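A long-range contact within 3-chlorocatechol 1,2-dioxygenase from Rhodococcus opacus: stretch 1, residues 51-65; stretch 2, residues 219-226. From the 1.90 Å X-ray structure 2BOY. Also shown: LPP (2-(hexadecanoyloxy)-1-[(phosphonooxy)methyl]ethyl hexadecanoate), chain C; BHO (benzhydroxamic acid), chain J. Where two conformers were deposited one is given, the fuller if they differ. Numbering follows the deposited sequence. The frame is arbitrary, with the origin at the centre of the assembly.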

ATOM      1  N   LEU A  51      -5.914  -5.478   2.866  1.00 17.50           N
ATOM      2  CA  LEU A  51      -6.934  -4.495   2.530  1.00 17.38           C
ATOM      3  C   LEU A  51      -8.264  -4.851   3.187  1.00 17.52           C
ATOM      4  O   LEU A  51      -8.955  -3.959   3.709  1.00 16.82           O
ATOM      5  N   ASP A  52      -8.614  -6.144   3.154  1.00 17.49           N
ATOM      6  CA  ASP A  52      -9.877  -6.595   3.733  1.00 18.78           C
ATOM      7  C   ASP A  52      -9.915  -6.418   5.247  1.00 18.19           C
ATOM      8  O   ASP A  52     -10.995  -6.121   5.787  1.00 18.43           O
ATOM      9  N   VAL A  53      -8.771  -6.547   5.925  1.00 17.37           N
ATOM     10  CA  VAL A  53      -8.723  -6.273   7.374  1.00 17.09           C
ATOM     11  C   VAL A  53      -9.018  -4.786   7.678  1.00 17.50           C
ATOM     12  O   VAL A  53      -9.895  -4.449   8.495  1.00 17.29           O
ATOM     13  N   PHE A  54      -8.301  -3.901   6.994  1.00 17.72           N
ATOM     14  CA  PHE A  54      -8.272  -2.495   7.391  1.00 17.97           C
ATOM     15  C   PHE A  54      -9.215  -1.559   6.658  1.00 17.98           C
ATOM     16  O   PHE A  54      -9.575  -0.496   7.191  1.00 19.09           O
ATOM     17  N   PHE A  55      -9.588  -1.932   5.442  1.00 17.90           N
ATOM     18  CA  PHE A  55     -10.337  -1.013   4.571  1.00 18.33           C
ATOM     19  C   PHE A  55     -11.676  -1.513   4.084  1.00 17.19           C
ATOM     20  O   PHE A  55     -12.545  -0.683   3.803  1.00 18.37           O
ATOM     21  N   GLU A  56     -11.871  -2.828   3.920  1.00 17.76           N
ATOM     22  CA  GLU A  56     -13.160  -3.268   3.348  1.00 17.04           C
ATOM     23  C   GLU A  56     -14.388  -2.799   4.160  1.00 17.97           C
ATOM     24  O   GLU A  56     -15.421  -2.463   3.568  1.00 17.87           O
ATOM     25  N   HIS A  57     -14.304  -2.807   5.503  1.00 18.55           N
ATOM     26  CA  HIS A  57     -15.433  -2.299   6.305  1.00 19.35           C
ATOM     27  C   HIS A  57     -15.911  -0.904   5.852  1.00 19.70           C
ATOM     28  O   HIS A  57     -17.131  -0.630   5.814  1.00 18.96           O
ATOM     29  N   ALA A  58     -14.959  -0.023   5.539  1.00 19.16           N
ATOM     30  CA  ALA A  58     -15.303   1.343   5.093  1.00 19.71           C
ATOM     31  C   ALA A  58     -15.984   1.302   3.729  1.00 19.30           C
ATOM     32  O   ALA A  58     -16.943   2.032   3.469  1.00 21.08           O
ATOM     33  N   ILE A  59     -15.449   0.489   2.838  1.00 19.20           N
ATOM     34  CA  ILE A  59     -16.030   0.348   1.490  1.00 19.04           C
ATOM     35  C   ILE A  59     -17.459  -0.235   1.624  1.00 19.09           C
ATOM     36  O   ILE A  59     -18.450   0.245   0.996  1.00 17.75           O
ATOM     37  N   GLU A  60     -17.575  -1.288   2.419  1.00 17.73           N
ATOM     38  CA  GLU A  60     -18.868  -1.937   2.605  1.00 18.57           C
ATOM     39  C   GLU A  60     -19.888  -1.002   3.280  1.00 18.85           C
ATOM     40  O   GLU A  60     -21.068  -1.031   2.960  1.00 19.84           O
ATOM     41  N   SER A  61     -19.430  -0.177   4.207  1.00 18.77           N
ATOM     42  CA  SER A  61     -20.322   0.754   4.881  1.00 21.21           C
ATOM     43  C   SER A  61     -20.927   1.765   3.867  1.00 21.17           C
ATOM     44  O   SER A  61     -22.109   2.086   3.950  1.00 20.91           O
ATOM     45  N   VAL A  62     -20.157   2.212   2.879  1.00 21.49           N
ATOM     46  CA  VAL A  62     -20.787   3.090   1.864  1.00 22.23           C
ATOM     47  C   VAL A  62     -21.764   2.320   0.957  1.00 21.82           C
ATOM     48  O   VAL A  62     -22.850   2.821   0.635  1.00 20.96           O
ATOM     49  N   ALA A  63     -21.366   1.119   0.561  1.00 20.34           N
ATOM     50  CA  ALA A  63     -22.219   0.229  -0.235  1.00 21.03           C
ATOM     51  C   ALA A  63     -23.539  -0.055   0.489  1.00 21.87           C
ATOM     52  O   ALA A  63     -24.626  -0.082  -0.145  1.00 22.98           O
ATOM     53  N   ALA A  64     -23.445  -0.210   1.812  1.00 20.42           N
ATOM     54  CA  ALA A  64     -24.575  -0.627   2.625  1.00 21.02           C
ATOM     55  C   ALA A  64     -25.687   0.433   2.671  1.00 21.81           C
ATOM     56  O   ALA A  64     -26.845   0.065   2.819  1.00 20.13           O
ATOM     57  N   GLU A  65     -25.328   1.712   2.533  1.00 22.52           N
ATOM     58  CA  GLU A  65     -26.346   2.770   2.467  1.00 25.32           C
ATOM     59  C   GLU A  65     -27.427   2.568   1.373  1.00 25.36           C
ATOM     60  O   GLU A  65     -28.544   3.087   1.513  1.00 26.60           O
ATOM     61  N   ASP A 219     -13.449  -6.207  16.952  1.00 21.80           N
ATOM     62  CA  ASP A 219     -13.117  -6.937  15.732  1.00 19.39           C
ATOM     63  C   ASP A 219     -11.959  -6.221  15.068  1.00 18.87           C
ATOM     64  O   ASP A 219     -12.071  -5.029  14.723  1.00 17.50           O
ATOM     65  N   VAL A 220     -10.836  -6.931  14.889  1.00 17.43           N
ATOM     66  CA  VAL A 220      -9.700  -6.349  14.126  1.00 17.17           C
ATOM     67  C   VAL A 220     -10.162  -5.740  12.745  1.00 16.55           C
ATOM     68  O   VAL A 220      -9.613  -4.727  12.255  1.00 17.16           O
ATOM     69  N   ALA A 221     -11.156  -6.364  12.132  1.00 16.30           N
ATOM     70  CA  ALA A 221     -11.655  -5.920  10.823  1.00 16.06           C
ATOM     71  C   ALA A 221     -12.787  -4.875  10.886  1.00 17.17           C
ATOM     72  O   ALA A 221     -13.240  -4.404   9.846  1.00 16.26           O
ATOM     73  N   ASN A 222     -13.262  -4.548  12.086  1.00 18.55           N
ATOM     74  CA  ASN A 222     -14.323  -3.516  12.244  1.00 20.45           C
ATOM     75  C   ASN A 222     -15.591  -3.805  11.453  1.00 20.14           C
ATOM     76  O   ASN A 222     -16.244  -2.879  10.929  1.00 19.88           O
ATOM     77  N   ALA A 223     -15.946  -5.086  11.379  1.00 19.00           N
ATOM     78  CA  ALA A 223     -17.056  -5.497  10.529  1.00 19.06           C
ATOM     79  C   ALA A 223     -18.284  -5.982  11.314  1.00 18.80           C
ATOM     80  O   ALA A 223     -19.224  -6.535  10.712  1.00 18.02           O
ATOM     81  N   VAL A 224     -18.296  -5.789  12.645  1.00 17.41           N
ATOM     82  CA  VAL A 224     -19.450  -6.216  13.416  1.00 17.88           C
ATOM     83  C   VAL A 224     -20.510  -5.103  13.324  1.00 18.96           C
ATOM     84  O   VAL A 224     -20.196  -3.921  13.423  1.00 18.27           O
ATOM     85  N   LYS A 225     -21.750  -5.515  13.096  1.00 18.57           N
ATOM     86  CA  LYS A 225     -22.901  -4.596  13.192  1.00 19.13           C
ATOM     87  C   LYS A 225     -23.950  -5.233  14.124  1.00 18.30           C
ATOM     88  O   LYS A 225     -24.058  -6.474  14.237  1.00 18.04           O
ATOM     89  N   PRO A 226     -24.692  -4.389  14.846  1.00 18.63           N
ATOM     90  CA  PRO A 226     -25.563  -4.884  15.900  1.00 18.16           C
ATOM     91  C   PRO A 226     -26.673  -5.775  15.363  1.00 17.61           C
ATOM     92  O   PRO A 226     -27.119  -6.620  16.117  1.00 18.81           O
TER

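The contact joins a helical stretch, broken at Phe55, to an irregular segment that opens with a type I turn from Asp219 to Asn222. Much of its polar chemistry is backbone chemistry, and two waters carry it. The chain leaves helical geometry at Phe55, and carbonyls near that break find partners outside the helix. Water 1 accepts from His57 N (2.7 Å) and lies within donating distance and angle of both Asp52 O (2.7 Å) and Ala221 O (2.9 Å); with further acceptors elsewhere, its two protons cannot serve all of them at once. Water 2 is placed likewise between Val53 O (2.8 Å) and Val220 O (2.7 Å), bridging two carbonyls that, at 3.8 Å from each other, have no proton to share. Val53 O also receives a CA-H...O contact from Ala221 CA at 3.3 Å. The small Ala221 suits this close approach, since its backbone comes nearly against the helix.

Asp219 (chi1 t) makes no contact with the helix but shapes the surface that does. Its OD1 accepts from Ala221 N (3.0 Å) and its OD2 from Ala223 N (2.9 Å), while its backbone O accepts from Asn222 N (2.9 Å) to close the turn. A short carboxylate can thus satisfy amides on its own segment.

Val53 (t) and Val220 (p) both point sideways and meet through CG1 and CG2, respectively, at 3.9 Å, a compact apolar contact beside the hydrated carbonyls. Val53 CG2 also approaches C4 of benzhydroxamic acid at 3.3 Å. Leu51 and Phe55 serve the other ligand instead: Leu51 CD2 and Phe55 CE1 lie 3.9 Å from LPP C43 and C42, respectively.

His57 points toward the second stretch in the p rotamer, presenting a ring face to Asn222. Asn222 CB sits 3.7 Å from the ring centroid, only 8° off the normal, a CH-pi contact that uses the flat imidazole as a packing surface. Asn222 (m) also points toward the helix, and its OD1 lies 2.9 Å from water 2.

Farther along, Glu60 (chi1 t, chi2 m) and Lys225 (chi1 m, then t throughout) point toward each other's stretches. The extended lysine brings NZ to 2.8 Å from Glu60 OE1, donating a hydrogen bond within a salt bridge. Glu60 OE2 and Lys225 NZ have further hydrogen bonds elsewhere in the structure, so both charged ends are well satisfied. One helical turn on from Glu60, Ala64 CB approaches Lys225 NZ at 3.8 Å, its short methyl fitting beside the ammonium group.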

ATOM      1  CB  LEU A  51      -7.111  -4.419   1.008  1.00 17.15           C
ATOM      2  CG  LEU A  51      -5.810  -3.937   0.317  1.00 19.11           C
ATOM      3  CD1 LEU A  51      -5.963  -4.081  -1.210  1.00 18.85           C
ATOM      4  CD2 LEU A  51      -5.443  -2.517   0.728  1.00 21.71           C
ATOM      5  CB  ASP A  52     -10.191  -8.046   3.380  1.00 18.60           C
ATOM      6  CG  ASP A  52     -10.694  -8.196   1.957  1.00 20.36           C
ATOM      7  OD1 ASP A  52     -10.836  -7.180   1.223  1.00 19.08           O
ATOM      8  OD2 ASP A  52     -10.937  -9.316   1.481  1.00 20.32           O
ATOM      9  CB  VAL A  53      -7.384  -6.706   8.001  1.00 17.94           C
ATOM     10  CG1 VAL A  53      -7.191  -6.119   9.423  1.00 19.87           C
ATOM     11  CG2 VAL A  53      -7.347  -8.214   8.086  1.00 18.93           C
ATOM     12  CB  PHE A  54      -6.827  -1.974   7.277  1.00 17.82           C
ATOM     13  CG  PHE A  54      -5.917  -2.555   8.331  1.00 19.29           C
ATOM     14  CD1 PHE A  54      -6.091  -2.201   9.654  1.00 21.85           C
ATOM     15  CD2 PHE A  54      -4.937  -3.480   8.001  1.00 22.35           C
ATOM     16  CE1 PHE A  54      -5.246  -2.740  10.645  1.00 23.45           C
ATOM     17  CE2 PHE A  54      -4.123  -4.037   8.978  1.00 22.16           C
ATOM     18  CZ  PHE A  54      -4.276  -3.642  10.287  1.00 20.37           C
ATOM     19  CB  PHE A  55      -9.504  -0.579   3.374  1.00 17.74           C
ATOM     20  CG  PHE A  55      -8.213   0.022   3.763  1.00 19.58           C
ATOM     21  CD1 PHE A  55      -7.037  -0.668   3.546  1.00 19.80           C
ATOM     22  CD2 PHE A  55      -8.170   1.263   4.415  1.00 17.68           C
ATOM     23  CE1 PHE A  55      -5.801  -0.119   3.965  1.00 20.07           C
ATOM     24  CE2 PHE A  55      -6.943   1.806   4.837  1.00 18.34           C
ATOM     25  CZ  PHE A  55      -5.765   1.113   4.614  1.00 19.38           C
ATOM     26  CB  GLU A  56     -13.215  -4.784   3.045  1.00 17.15           C
ATOM     27  CG  GLU A  56     -14.382  -5.206   2.142  1.00 17.32           C
ATOM     28  CD  GLU A  56     -14.669  -6.699   2.084  1.00 19.18           C
ATOM     29  OE1 GLU A  56     -15.734  -7.056   1.509  1.00 19.60           O
ATOM     30  OE2 GLU A  56     -13.894  -7.519   2.625  1.00 19.15           O
ATOM     31  CB  HIS A  57     -15.137  -2.307   7.818  1.00 19.27           C
ATOM     32  CG  HIS A  57     -14.151  -1.268   8.253  1.00 21.74           C
ATOM     33  ND1 HIS A  57     -14.539  -0.014   8.698  1.00 19.30           N
ATOM     34  CD2 HIS A  57     -12.794  -1.282   8.294  1.00 20.49           C
ATOM     35  CE1 HIS A  57     -13.460   0.690   9.004  1.00 20.02           C
ATOM     36  NE2 HIS A  57     -12.390  -0.058   8.770  1.00 22.10           N
ATOM     37  CB  ALA A  58     -14.049   2.243   5.027  1.00 18.63           C
ATOM     38  CB  ILE A  59     -15.124  -0.563   0.626  1.00 18.95           C
ATOM     39  CG1 ILE A  59     -13.758   0.121   0.342  1.00 18.97           C
ATOM     40  CG2 ILE A  59     -15.890  -1.036  -0.650  1.00 18.19           C
ATOM     41  CD1 ILE A  59     -13.800   1.248  -0.762  1.00 17.28           C
ATOM     42  CB  GLU A  60     -18.679  -3.218   3.419  1.00 19.18           C
ATOM     43  CG  GLU A  60     -19.835  -4.208   3.237  1.00 17.92           C
ATOM     44  CD  GLU A  60     -21.047  -3.843   4.106  1.00 19.88           C
ATOM     45  OE1 GLU A  60     -20.896  -3.176   5.158  1.00 20.71           O
ATOM     46  OE2 GLU A  60     -22.146  -4.237   3.737  1.00 21.22           O
ATOM     47  CB  SER A  61     -19.571   1.489   5.975  1.00 21.07           C
ATOM     48  OG  SER A  61     -20.428   2.441   6.579  1.00 28.65           O
ATOM     49  CB  VAL A  62     -19.819   4.027   1.030  1.00 23.77           C
ATOM     50  CG1 VAL A  62     -18.428   4.019   1.495  1.00 25.40           C
ATOM     51  CG2 VAL A  62     -19.969   3.865  -0.486  1.00 24.31           C
ATOM     52  CB  ALA A  63     -21.483  -1.085  -0.509  1.00 21.05           C
ATOM     53  CB  ALA A  64     -24.143  -1.011   4.058  1.00 19.20           C
ATOM     54  CB  GLU A  65     -25.779   4.201   2.367  1.00 26.13           C
ATOM     55  CG  GLU A  65     -24.392   4.568   2.869  0.50 26.70           C
ATOM     56  CD  GLU A  65     -24.016   5.981   2.411  0.50 30.08           C
ATOM     57  OE1 GLU A  65     -23.011   6.153   1.682  0.50 31.00           O
ATOM     58  OE2 GLU A  65     -24.751   6.938   2.749  0.50 31.96           O
ATOM     59  CB  ASP A 219     -14.338  -6.886  14.826  1.00 19.95           C
ATOM     60  CG  ASP A 219     -14.161  -7.620  13.529  1.00 18.55           C
ATOM     61  OD1 ASP A 219     -13.145  -8.336  13.281  1.00 15.41           O
ATOM     62  OD2 ASP A 219     -15.039  -7.506  12.646  1.00 19.17           O
ATOM     63  CB  VAL A 220      -8.561  -7.395  13.901  1.00 16.65           C
ATOM     64  CG1 VAL A 220      -9.033  -8.456  12.993  1.00 15.70           C
ATOM     65  CG2 VAL A 220      -7.280  -6.703  13.325  1.00 16.73           C
ATOM     66  CB  ALA A 221     -12.124  -7.156  10.010  1.00 16.69           C
ATOM     67  CB  ASN A 222     -13.798  -2.123  11.882  1.00 20.08           C
ATOM     68  CG  ASN A 222     -12.921  -1.558  12.945  1.00 25.45           C
ATOM     69  OD1 ASN A 222     -11.718  -1.328  12.731  1.00 29.36           O
ATOM     70  ND2 ASN A 222     -13.497  -1.335  14.124  1.00 24.32           N
ATOM     71  CB  ALA A 223     -16.580  -6.614   9.549  1.00 19.35           C
ATOM     72  CB  VAL A 224     -19.130  -6.524  14.887  1.00 18.57           C
ATOM     73  CG1 VAL A 224     -20.405  -6.752  15.750  1.00 19.23           C
ATOM     74  CG2 VAL A 224     -18.184  -7.732  14.999  1.00 18.88           C
ATOM     75  CB  LYS A 225     -23.477  -4.273  11.787  1.00 19.23           C
ATOM     76  CG  LYS A 225     -22.428  -3.755  10.765  1.00 18.91           C
ATOM     77  CD  LYS A 225     -23.099  -3.501   9.425  1.00 19.86           C
ATOM     78  CE  LYS A 225     -22.131  -3.138   8.267  1.00 18.46           C
ATOM     79  NZ  LYS A 225     -22.949  -3.021   7.005  1.00 16.88           N
ATOM     80  CB  PRO A 226     -26.136  -3.608  16.542  1.00 18.34           C
ATOM     81  CG  PRO A 226     -25.937  -2.495  15.532  1.00 19.28           C
ATOM     82  CD  PRO A 226     -24.738  -2.910  14.687  1.00 19.32           C
TER
HETATM   83  C7  LPP C1257      -8.425   0.636 -13.400  1.00 64.49           C
HETATM   84  O9  LPP C1257      -7.804   1.925 -13.545  1.00 64.68           O
HETATM   85  O27 LPP C1257     -10.598   3.048 -12.493  1.00 54.55           O
HETATM   86  C11 LPP C1257      -6.383   1.906 -13.140  1.00 63.03           C
HETATM   87  O10 LPP C1257      -5.525   2.202 -13.963  1.00 63.88           O
HETATM   88  C12 LPP C1257      -5.972   1.549 -11.723  1.00 59.60           C
HETATM   89  C13 LPP C1257      -6.407   2.652 -10.759  1.00 55.34           C
HETATM   90  C14 LPP C1257      -5.300   2.987  -9.766  1.00 50.16           C
HETATM   91  C15 LPP C1257      -5.748   2.677  -8.342  1.00 46.23           C
HETATM   92  C16 LPP C1257      -4.908   3.449  -7.341  1.00 42.59           C
HETATM   93  C17 LPP C1257      -5.028   2.850  -5.966  1.00 42.09           C
HETATM   94  C18 LPP C1257      -4.220   3.674  -4.995  1.00 44.67           C
HETATM   95  C19 LPP C1257      -4.122   3.003  -3.644  1.00 46.36           C
HETATM   96  C20 LPP C1257      -4.317   4.025  -2.527  1.00 49.38           C
HETATM   97  C21 LPP C1257      -3.401   5.229  -2.686  1.00 50.33           C
HETATM   98  C22 LPP C1257      -2.094   5.035  -1.930  1.00 50.33           C
HETATM   99  C23 LPP C1257      -1.921   6.131  -0.902  1.00 49.16           C
HETATM  100  C24 LPP C1257      -2.700   5.782   0.352  1.00 51.09           C
HETATM  101  C29 LPP C1257     -10.055   2.924 -11.401  1.00 51.01           C
HETATM  102  C30 LPP C1257     -10.833   3.144 -10.125  1.00 47.75           C
HETATM  103  C31 LPP C1257      -9.874   3.589  -9.025  1.00 43.98           C
HETATM  104  C32 LPP C1257     -10.428   4.788  -8.264  1.00 40.41           C
HETATM  105  C33 LPP C1257      -9.553   5.148  -7.065  1.00 38.77           C
HETATM  106  C34 LPP C1257     -10.036   4.426  -5.809  1.00 37.13           C
HETATM  107  C35 LPP C1257      -9.029   4.550  -4.681  1.00 35.30           C
HETATM  108  C36 LPP C1257      -9.549   3.832  -3.453  1.00 32.62           C
HETATM  109  C37 LPP C1257      -8.466   3.048  -2.783  1.00 36.02           C
HETATM  110  C38 LPP C1257      -9.041   2.165  -1.676  1.00 36.82           C
HETATM  111  C39 LPP C1257      -7.976   1.193  -1.190  1.00 38.67           C
HETATM  112  C40 LPP C1257      -7.026   1.844  -0.176  1.00 40.17           C
HETATM  113  C41 LPP C1257      -5.605   1.307  -0.361  1.00 40.63           C
HETATM  114  C42 LPP C1257      -4.629   1.773   0.730  1.00 42.63           C
HETATM  115  C43 LPP C1257      -3.430   0.818   0.824  1.00 43.08           C
HETATM  116  C44 LPP C1257      -2.285   1.361   1.665  1.00 42.42           C
HETATM  117  C1  BHO J1256     -11.850 -12.092   7.410  1.00 27.06           C
HETATM  118  C2  BHO J1256     -12.080 -10.654   7.163  1.00 23.55           C
HETATM  119  C3  BHO J1256     -10.974  -9.809   7.057  1.00 24.45           C
HETATM  120  C4  BHO J1256      -9.684 -10.344   7.209  1.00 23.54           C
HETATM  121  C5  BHO J1256      -9.485 -11.693   7.450  1.00 27.64           C
HETATM  122  C6  BHO J1256     -10.560 -12.575   7.565  1.00 29.03           C
HETATM  123  C   BHO J1256     -13.038 -12.995   7.521  1.00 29.90           C
HETATM  124  O1  BHO J1256     -14.049 -12.503   7.903  1.00 37.08           O
HETATM  125  N   BHO J1256     -13.059 -14.291   7.282  1.00 32.14           N
HETATM  126  O2  BHO J1256     -12.584 -14.826   6.268  1.00 37.54           O
HETATM  127  O   HOH W   1     -12.654  -4.404   6.994  1.00 21.30           O
HETATM  128  O   HOH W   2     -10.276  -2.678  10.583  1.00 19.35           O